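Local atomic coordinates of inositol 2-dehydrogenase/D-chiro-inositol 3-dehydrogenase (Lactobacillus casei, PDB entry 4MIY), a protein that oxidises myo-inositol to 2-keto-myo-inositol, and D-chiro-inositol to its 1-keto form, with NAD as the hydride acceptor. Residues A[15-19]-A[43-48]; A[83-88]-A[108-113]; A[302-306]-A[332-338]. The contacts are given in a common frame with arbitrary orientation. Numbering follows the deposited sequence.

How the interactions relate
Two of these contacts follow one principle and the third departs from it. Interactions 1 and 2 each pair consecutive helices of the NAD-binding Rossmann domain, with apolar side chains inside and a salt bridge at the more exposed margin. Interaction 3 instead lays the C-terminal tail, 332-338, on the start of helix 304-323 through aromatic CH-pi packing and a water. All are partly buried: four of eight touching residues are buried in interaction 2, three of eight in interaction 3, two of seven in interaction 1. Interaction 1 stands apart, its centre about 27 Å from that of interaction 2 and about 33 Å from that of interaction 3. Interactions 2 and 3 touch: E113 OE1 and Y338 OH lie 2.8 Å apart, a probable hydrogen bond.

Interaction 1. Residues A[15-19]-A[43-48]; sequences RAHID and AAVRDF
R15 covers the CE2 corner of F48 with one face of its guanidinium (R15 CZ to F48 CE2 4.0 Å), while at the guanidinium edge NH2 meets D47 OD2 in a 2.7 Å salt bridge. The contact pairs the first two helices of the Rossmann fold, 12-24 and 38-47, separated along the chain by strand 28-34. Residues 15-19 and 43-47 are helical; F48 is the first to leave helical angles (phi -103°, psi 6°). The short segments' axes come within 11.0 Å and run in the same general direction, crossing at -31°; R15 faces A44 (CA-CA 6.7 Å) and D19 faces F48 (CA-CA 7.2 Å). Such spacing lets the F48 ring (chi1 m) bridge the gap. I18, also m, puts CG2 over the ring face, 4.0 Å from its centroid, a CH-pi contact, and its CD1 reaches A44 CB at 4.1 Å. D19 adds CB 3.7 Å from F48 CE1, while its carboxylate turns to N23. A second, weak hydrogen bond joins R15 NH1 to D47 OD2 at 3.1 Å.

Interaction 2. Residues A[83-88]-A[108-113]; sequences VLKALD and RIVDKE
V83, a helical residue with its CB directed at the partner, opens the contact by placing CG1 3.7 Å from I109 CD1. Helix 79-86 here meets helix 103-113, its neighbour in the beta-alpha-beta succession of the Rossmann fold, with strand 92-95 between them in sequence. Both backbones are helical over 83-86 and 108-113, and the register sets L84 against I109 (CA-CA 6.3 Å) and L87 against E113 (CA-CA 6.8 Å). L84, chi1 m and chi2 t, starts sideways but brings CD2 to 3.8 Å from I109 CG1; its carbonyl O accepts a 3.1 Å hydrogen bond from K112 NZ. One turn on, L87, again m and t, points at the partner, with CD1 4.2 Å from I109 CG2, CB 3.9 Å from K112 CD and CD2 4.1 Å from E113 CG. Beneath this aliphatic layer lies the parallel sheet, where V83, L87 and I109 all rest on I121. D88, chi1 m, ends the segment with OD1 2.7 Å from K112 NZ, a salt bridge. To reach it K112 extends through four t torsions, with K112 CD against L84 CD2 (4.1 Å) and L87 CB. Its ammonium also donates to the L84 carbonyl near the C-terminal end of the neighbouring helix, so one lysine pairs its charge at the exposed margin while its aliphatic chain packs on L84 and L87.

Interaction 3. Residues A[302-306]-A[332-338]; sequences PSAWD and AGTPTFY
W305 and Y338 (CA-CA 6.8 Å) carry most of this contact, in which the C-terminal tail folds back on the first turn of helix 304-323. W305 (chi1 t, chi2 -105°) spreads its indole against extended residues 332-335: T334 CG2 lies 3.5 Å from the centroid of the five-membered ring and P335 CD 3.5 Å from that of the six-membered ring, both CH-pi contacts over a face, while A332 O approaches W305 CZ2 at the edge, 3.1 Å away. Beyond the 3-10 segment 336-337, Y338 (chi1 m) receives W305 CB over its ring, 3.9 Å from the centroid; the two aromatic rings, planes 28° apart, barely overlap. S303 (chi1 p), the N-cap, forms a capping box with D306: S303 N gives D306 OD2 a 2.9 Å hydrogen bond. A water lies 2.4 Å from S303 OG and donates to Y338 O at 3.0 Å. Helix 103-113 of the Rossmann domain borders the site, V110 touching A304, W305 and Y338, and E113 hydrogen-bonding the Y338 hydroxyl, so the tail joins it to helix 304-323.

Interaction 1. Residues A[15-19]-A[43-48]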
loop_
_atom_site.group_PDB
_atom_site.type_symbol
_atom_site.label_atom_id
_atom_site.label_comp_id
_atom_site.label_asym_id
_atom_site.label_seq_id
_atom_site.Cartn_x
_atom_site.Cartn_y
_atom_site.Cartn_z
ATOM N N ARG A 15 18.735 32.414 3.932
ATOM C CA ARG A 15 17.582 32.960 4.574
ATOM C C ARG A 15 16.725 31.884 5.220
ATOM O O ARG A 15 16.091 32.111 6.211
ATOM C CB ARG A 15 16.727 33.717 3.579
ATOM C CG ARG A 15 17.277 35.060 3.150
ATOM C CD ARG A 15 16.519 35.599 1.897
ATOM N NE ARG A 15 15.170 35.997 2.180
ATOM C CZ ARG A 15 14.822 37.184 2.642
ATOM N NH1 ARG A 15 15.725 38.106 2.867
ATOM N NH2 ARG A 15 13.567 37.444 2.875
ATOM N N ALA A 16 16.705 30.725 4.605
ATOM C CA ALA A 16 15.954 29.622 5.161
ATOM C C ALA A 16 16.568 29.097 6.459
ATOM O O ALA A 16 15.871 28.736 7.336
ATOM C CB ALA A 16 15.819 28.522 4.145
ATOM N N HIS A 17 17.879 29.096 6.539
ATOM C CA HIS A 17 18.563 28.784 7.795
ATOM C C HIS A 17 18.336 29.861 8.858
ATOM O O HIS A 17 18.170 29.569 9.992
ATOM C CB HIS A 17 20.036 28.563 7.581
ATOM C CG HIS A 17 20.376 27.214 7.056
ATOM N ND1 HIS A 17 19.721 26.085 7.460
ATOM C CD2 HIS A 17 21.318 26.812 6.189
ATOM C CE1 HIS A 17 20.227 25.047 6.842
ATOM N NE2 HIS A 17 21.211 25.456 6.077
ATOM N N ILE A 18 18.337 31.117 8.447
ATOM C CA ILE A 18 17.983 32.189 9.361
ATOM C C ILE A 18 16.589 32.040 9.906
ATOM O O ILE A 18 16.357 32.215 11.059
ATOM C CB ILE A 18 18.140 33.582 8.700
ATOM C CG1 ILE A 18 19.603 33.848 8.427
ATOM C CG2 ILE A 18 17.461 34.667 9.518
ATOM C CD1 ILE A 18 19.845 35.113 7.653
ATOM N N ASP A 19 15.658 31.727 9.027
ATOM C CA ASP A 19 14.309 31.449 9.436
ATOM C C ASP A 19 14.252 30.299 10.464
ATOM O O ASP A 19 13.552 30.363 11.430
ATOM C CB ASP A 19 13.465 31.107 8.206
ATOM C CG ASP A 19 12.037 30.911 8.538
ATOM O OD1 ASP A 19 11.465 31.818 9.099
ATOM O OD2 ASP A 19 11.505 29.843 8.262
ATOM N N ALA A 43 18.492 43.073 3.774
ATOM C CA ALA A 43 17.143 42.566 3.707
ATOM C C ALA A 43 16.894 41.437 4.729
ATOM O O ALA A 43 15.833 41.318 5.276
ATOM C CB ALA A 43 16.816 42.116 2.321
ATOM N N ALA A 44 17.911 40.649 4.978
ATOM C CA ALA A 44 17.769 39.549 5.906
ATOM C C ALA A 44 17.532 40.069 7.288
ATOM O O ALA A 44 16.660 39.614 7.993
ATOM C CB ALA A 44 18.958 38.744 5.861
ATOM N N VAL A 45 18.284 41.069 7.669
ATOM C CA VAL A 45 18.133 41.611 8.982
ATOM C C VAL A 45 16.780 42.183 9.114
ATOM O O VAL A 45 16.110 42.033 10.094
ATOM C CB VAL A 45 19.116 42.721 9.201
ATOM C CG1 VAL A 45 18.829 43.393 10.473
ATOM C CG2 VAL A 45 20.489 42.202 9.150
ATOM N N ARG A 46 16.368 42.849 8.053
ATOM C CA ARG A 46 15.098 43.515 8.042
ATOM C C ARG A 46 13.902 42.576 8.041
ATOM O O ARG A 46 13.010 42.718 8.843
ATOM C CB ARG A 46 15.040 44.453 6.848
ATOM C CG ARG A 46 13.868 45.387 6.838
ATOM C CD ARG A 46 14.027 46.490 5.751
ATOM N NE ARG A 46 14.350 45.933 4.441
ATOM C CZ ARG A 46 15.505 46.101 3.826
ATOM N NH1 ARG A 46 16.435 46.838 4.371
ATOM N NH2 ARG A 46 15.715 45.554 2.652
ATOM N N ASP A 47 13.908 41.626 7.123
ATOM C CA ASP A 47 12.793 40.739 6.899
ATOM C C ASP A 47 12.516 39.829 8.078
ATOM O O ASP A 47 11.405 39.491 8.359
ATOM C CB ASP A 47 13.033 39.895 5.651
ATOM C CG ASP A 47 12.997 40.705 4.355
ATOM O OD1 ASP A 47 12.588 41.872 4.373
ATOM O OD2 ASP A 47 13.383 40.145 3.310
ATOM N N PHE A 48 13.569 39.447 8.772
ATOM C CA PHE A 48 13.448 38.534 9.890
ATOM C C PHE A 48 13.544 39.237 11.220
ATOM O O PHE A 48 13.603 38.607 12.234
ATOM C CB PHE A 48 14.520 37.447 9.772
ATOM C CG PHE A 48 14.322 36.549 8.617
ATOM C CD1 PHE A 48 13.392 35.573 8.669
ATOM C CD2 PHE A 48 15.045 36.696 7.491
ATOM C CE1 PHE A 48 13.184 34.775 7.626
ATOM C CE2 PHE A 48 14.832 35.904 6.448
ATOM C CZ PHE A 48 13.907 34.925 6.527
#

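Interaction 2. Residues A[83-88]-A[108-113]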
loop_
_atom_site.group_PDB
_atom_site.type_symbol
_atom_site.label_atom_id
_atom_site.label_comp_id
_atom_site.label_asym_id
_atom_site.label_seq_id
_atom_site.Cartn_x
_atom_site.Cartn_y
_atom_site.Cartn_z
ATOM N N VAL A 83 35.726 28.711 5.079
ATOM C CA VAL A 83 35.907 27.710 6.082
ATOM C C VAL A 83 37.315 27.741 6.617
ATOM O O VAL A 83 37.536 27.581 7.795
ATOM C CB VAL A 83 35.519 26.302 5.572
ATOM C CG1 VAL A 83 35.888 25.293 6.501
ATOM C CG2 VAL A 83 34.008 26.229 5.340
ATOM N N LEU A 84 38.281 27.952 5.742
ATOM C CA LEU A 84 39.654 28.061 6.179
ATOM C C LEU A 84 39.860 29.317 7.001
ATOM O O LEU A 84 40.584 29.284 7.923
ATOM C CB LEU A 84 40.629 28.030 5.015
ATOM C CG LEU A 84 40.653 26.803 4.139
ATOM C CD1 LEU A 84 41.317 27.133 2.866
ATOM C CD2 LEU A 84 41.355 25.719 4.812
ATOM N N LYS A 85 39.183 30.379 6.710
ATOM C CA LYS A 85 39.271 31.529 7.581
ATOM C C LYS A 85 38.651 31.336 8.938
ATOM O O LYS A 85 39.122 31.826 9.921
ATOM C CB LYS A 85 38.613 32.709 6.957
ATOM C CG LYS A 85 39.426 33.404 5.922
ATOM C CD LYS A 85 38.519 34.131 5.076
ATOM C CE LYS A 85 39.202 35.178 4.345
ATOM N NZ LYS A 85 39.102 34.711 2.990
ATOM N N ALA A 86 37.576 30.583 9.003
ATOM C CA ALA A 86 36.891 30.372 10.259
ATOM C C ALA A 86 37.680 29.422 11.134
ATOM O O ALA A 86 37.586 29.462 12.338
ATOM C CB ALA A 86 35.474 29.849 9.991
ATOM N N LEU A 87 38.485 28.582 10.512
ATOM C CA LEU A 87 39.336 27.683 11.246
ATOM C C LEU A 87 40.525 28.358 11.945
ATOM O O LEU A 87 41.184 27.730 12.715
ATOM C CB LEU A 87 39.824 26.573 10.364
ATOM C CG LEU A 87 38.787 25.552 9.955
ATOM C CD1 LEU A 87 39.256 24.784 8.775
ATOM C CD2 LEU A 87 38.563 24.635 11.107
ATOM N N ASP A 88 40.773 29.605 11.616
ATOM C CA ASP A 88 41.714 30.427 12.362
ATOM C C ASP A 88 41.080 30.999 13.623
ATOM O O ASP A 88 41.770 31.562 14.422
ATOM C CB ASP A 88 42.200 31.590 11.517
ATOM C CG ASP A 88 43.115 31.171 10.405
ATOM O OD1 ASP A 88 43.804 30.149 10.509
ATOM O OD2 ASP A 88 43.122 31.889 9.428
ATOM N N ARG A 108 42.409 20.347 2.138
ATOM C CA ARG A 108 43.075 21.368 2.874
ATOM C C ARG A 108 42.315 21.589 4.165
ATOM O O ARG A 108 42.913 21.692 5.205
ATOM C CB ARG A 108 43.154 22.644 2.086
ATOM C CG ARG A 108 44.422 22.737 1.279
ATOM C CD ARG A 108 44.489 24.079 0.631
ATOM N NE ARG A 108 43.517 24.259 -0.434
ATOM C CZ ARG A 108 43.657 23.797 -1.673
ATOM N NH1 ARG A 108 44.742 23.128 -2.028
ATOM N NH2 ARG A 108 42.736 24.029 -2.576
ATOM N N ILE A 109 40.994 21.640 4.054
ATOM C CA ILE A 109 40.129 21.864 5.196
ATOM C C ILE A 109 40.328 20.750 6.175
ATOM O O ILE A 109 40.545 20.999 7.334
ATOM C CB ILE A 109 38.690 22.017 4.789
ATOM C CG1 ILE A 109 38.518 23.296 3.995
ATOM C CG2 ILE A 109 37.789 22.054 5.984
ATOM C CD1 ILE A 109 37.136 23.600 3.514
ATOM N N VAL A 110 40.326 19.530 5.707
ATOM C CA VAL A 110 40.597 18.404 6.548
ATOM C C VAL A 110 41.966 18.485 7.311
ATOM O O VAL A 110 42.059 18.192 8.489
ATOM C CB VAL A 110 40.467 17.117 5.751
ATOM C CG1 VAL A 110 40.970 15.992 6.486
ATOM C CG2 VAL A 110 39.003 16.876 5.432
ATOM N N ASP A 111 42.993 18.902 6.598
ATOM C CA ASP A 111 44.323 18.908 7.145
ATOM C C ASP A 111 44.424 19.971 8.200
ATOM O O ASP A 111 45.051 19.784 9.202
ATOM C CB ASP A 111 45.345 19.182 6.054
ATOM C CG ASP A 111 45.591 17.988 5.162
ATOM O OD1 ASP A 111 45.330 16.849 5.576
ATOM O OD2 ASP A 111 46.101 18.212 4.052
ATOM N N LYS A 112 43.803 21.087 7.955
ATOM C CA LYS A 112 43.806 22.155 8.903
ATOM C C LYS A 112 42.966 21.911 10.143
ATOM O O LYS A 112 43.378 22.170 11.238
ATOM C CB LYS A 112 43.328 23.400 8.249
ATOM C CG LYS A 112 43.495 24.526 9.128
ATOM C CD LYS A 112 43.171 25.748 8.475
ATOM C CE LYS A 112 43.881 26.869 9.111
ATOM N NZ LYS A 112 43.394 28.178 8.693
ATOM N N GLU A 113 41.764 21.396 9.944
ATOM C CA GLU A 113 40.956 21.078 11.088
ATOM C C GLU A 113 41.649 20.047 11.963
ATOM O O GLU A 113 41.536 20.096 13.161
ATOM C CB GLU A 113 39.529 20.639 10.693
ATOM C CG GLU A 113 38.592 20.636 11.865
ATOM C CD GLU A 113 37.182 20.139 11.588
ATOM O OE1 GLU A 113 37.018 19.248 10.744
ATOM O OE2 GLU A 113 36.292 20.645 12.240
#

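Interaction 3. Residues A[302-306]-A[332-338]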
loop_
_atom_site.group_PDB
_atom_site.type_symbol
_atom_site.label_atom_id
_atom_site.label_comp_id
_atom_site.label_asym_id
_atom_site.label_seq_id
_atom_site.Cartn_x
_atom_site.Cartn_y
_atom_site.Cartn_z
ATOM N N PRO A 302 27.492 15.076 10.009
ATOM C CA PRO A 302 28.482 14.889 8.963
ATOM C C PRO A 302 29.650 15.864 9.120
ATOM O O PRO A 302 29.446 17.011 9.322
ATOM C CB PRO A 302 27.684 15.188 7.681
ATOM C CG PRO A 302 26.343 14.786 8.025
ATOM C CD PRO A 302 26.143 15.190 9.443
ATOM N N SER A 303 30.857 15.338 8.967
ATOM C CA SER A 303 32.055 16.093 9.237
ATOM C C SER A 303 32.776 16.537 7.981
ATOM O O SER A 303 32.341 16.316 6.888
ATOM C CB SER A 303 33.002 15.250 10.064
ATOM O OG SER A 303 33.518 14.206 9.296
ATOM N N ALA A 304 33.920 17.152 8.182
ATOM C CA ALA A 304 34.719 17.564 7.067
ATOM C C ALA A 304 35.255 16.351 6.366
ATOM O O ALA A 304 35.441 16.383 5.181
ATOM C CB ALA A 304 35.843 18.465 7.512
ATOM N N TRP A 305 35.488 15.282 7.085
ATOM C CA TRP A 305 35.880 14.069 6.429
ATOM C C TRP A 305 34.773 13.586 5.466
ATOM O O TRP A 305 35.049 13.191 4.374
ATOM C CB TRP A 305 36.247 12.976 7.415
ATOM C CG TRP A 305 36.871 11.802 6.781
ATOM C CD1 TRP A 305 36.314 10.616 6.548
ATOM C CD2 TRP A 305 38.191 11.733 6.282
ATOM N NE1 TRP A 305 37.203 9.790 5.939
ATOM C CE2 TRP A 305 38.365 10.469 5.756
ATOM C CE3 TRP A 305 39.244 12.627 6.237
ATOM C CZ2 TRP A 305 39.557 10.063 5.196
ATOM C CZ3 TRP A 305 40.431 12.217 5.682
ATOM C CH2 TRP A 305 40.569 10.965 5.161
ATOM N N ASP A 306 33.537 13.575 5.935
ATOM C CA ASP A 306 32.397 13.283 5.080
ATOM C C ASP A 306 32.354 14.196 3.879
ATOM O O ASP A 306 32.091 13.778 2.803
ATOM C CB ASP A 306 31.100 13.375 5.889
ATOM C CG ASP A 306 30.992 12.292 6.934
ATOM O OD1 ASP A 306 31.127 11.123 6.592
ATOM O OD2 ASP A 306 30.779 12.622 8.076
ATOM N N ALA A 332 41.312 7.381 1.862
ATOM C CA ALA A 332 42.225 7.027 2.937
ATOM C C ALA A 332 41.450 6.696 4.165
ATOM O O ALA A 332 40.347 7.165 4.355
ATOM C CB ALA A 332 43.195 8.119 3.219
ATOM N N GLY A 333 42.048 5.878 4.993
ATOM C CA GLY A 333 41.433 5.499 6.230
ATOM C C GLY A 333 41.196 6.738 7.066
ATOM O O GLY A 333 42.002 7.645 7.053
ATOM N N THR A 334 40.079 6.753 7.766
ATOM C CA THR A 334 39.626 7.932 8.447
ATOM C C THR A 334 40.506 8.260 9.636
ATOM O O THR A 334 40.719 7.422 10.463
ATOM C CB THR A 334 38.290 7.656 9.012
ATOM O OG1 THR A 334 37.552 6.818 8.120
ATOM C CG2 THR A 334 37.563 8.925 9.197
ATOM N N PRO A 335 41.015 9.477 9.710
ATOM C CA PRO A 335 41.742 9.843 10.913
ATOM C C PRO A 335 40.907 9.595 12.134
ATOM O O PRO A 335 39.717 9.843 12.089
ATOM C CB PRO A 335 41.898 11.332 10.741
ATOM C CG PRO A 335 41.997 11.518 9.327
ATOM C CD PRO A 335 40.986 10.585 8.759
ATOM N N THR A 336 41.508 9.136 13.232
ATOM C CA THR A 336 40.710 8.847 14.414
ATOM C C THR A 336 39.970 10.101 14.908
ATOM O O THR A 336 38.936 10.016 15.531
ATOM C CB THR A 336 41.510 8.144 15.610
ATOM O OG1 THR A 336 42.392 7.121 15.135
ATOM C CG2 THR A 336 40.554 7.495 16.518
ATOM N N PHE A 337 40.508 11.253 14.576
ATOM C CA PHE A 337 39.917 12.532 14.885
ATOM C C PHE A 337 38.448 12.612 14.415
ATOM O O PHE A 337 37.656 13.352 14.981
ATOM C CB PHE A 337 40.789 13.570 14.218
ATOM C CG PHE A 337 40.357 15.002 14.394
ATOM C CD1 PHE A 337 39.462 15.587 13.541
ATOM C CD2 PHE A 337 40.904 15.784 15.370
ATOM C CE1 PHE A 337 39.116 16.857 13.695
ATOM C CE2 PHE A 337 40.560 17.053 15.494
ATOM C CZ PHE A 337 39.673 17.594 14.666
ATOM N N TYR A 338 38.094 11.802 13.417
ATOM C CA TYR A 338 36.789 11.875 12.758
ATOM C C TYR A 338 35.888 10.663 13.032
ATOM O O TYR A 338 34.982 10.379 12.290
ATOM C CB TYR A 338 36.958 12.115 11.232
ATOM C CG TYR A 338 37.452 13.505 10.816
ATOM C CD1 TYR A 338 36.644 14.605 10.925
ATOM C CD2 TYR A 338 38.710 13.705 10.272
ATOM C CE1 TYR A 338 37.052 15.844 10.536
ATOM C CE2 TYR A 338 39.122 14.950 9.883
ATOM C CZ TYR A 338 38.299 16.031 10.031
ATOM O OH TYR A 338 38.630 17.284 9.681
HETATM O O HOH W 1 33.611 11.906 10.112
#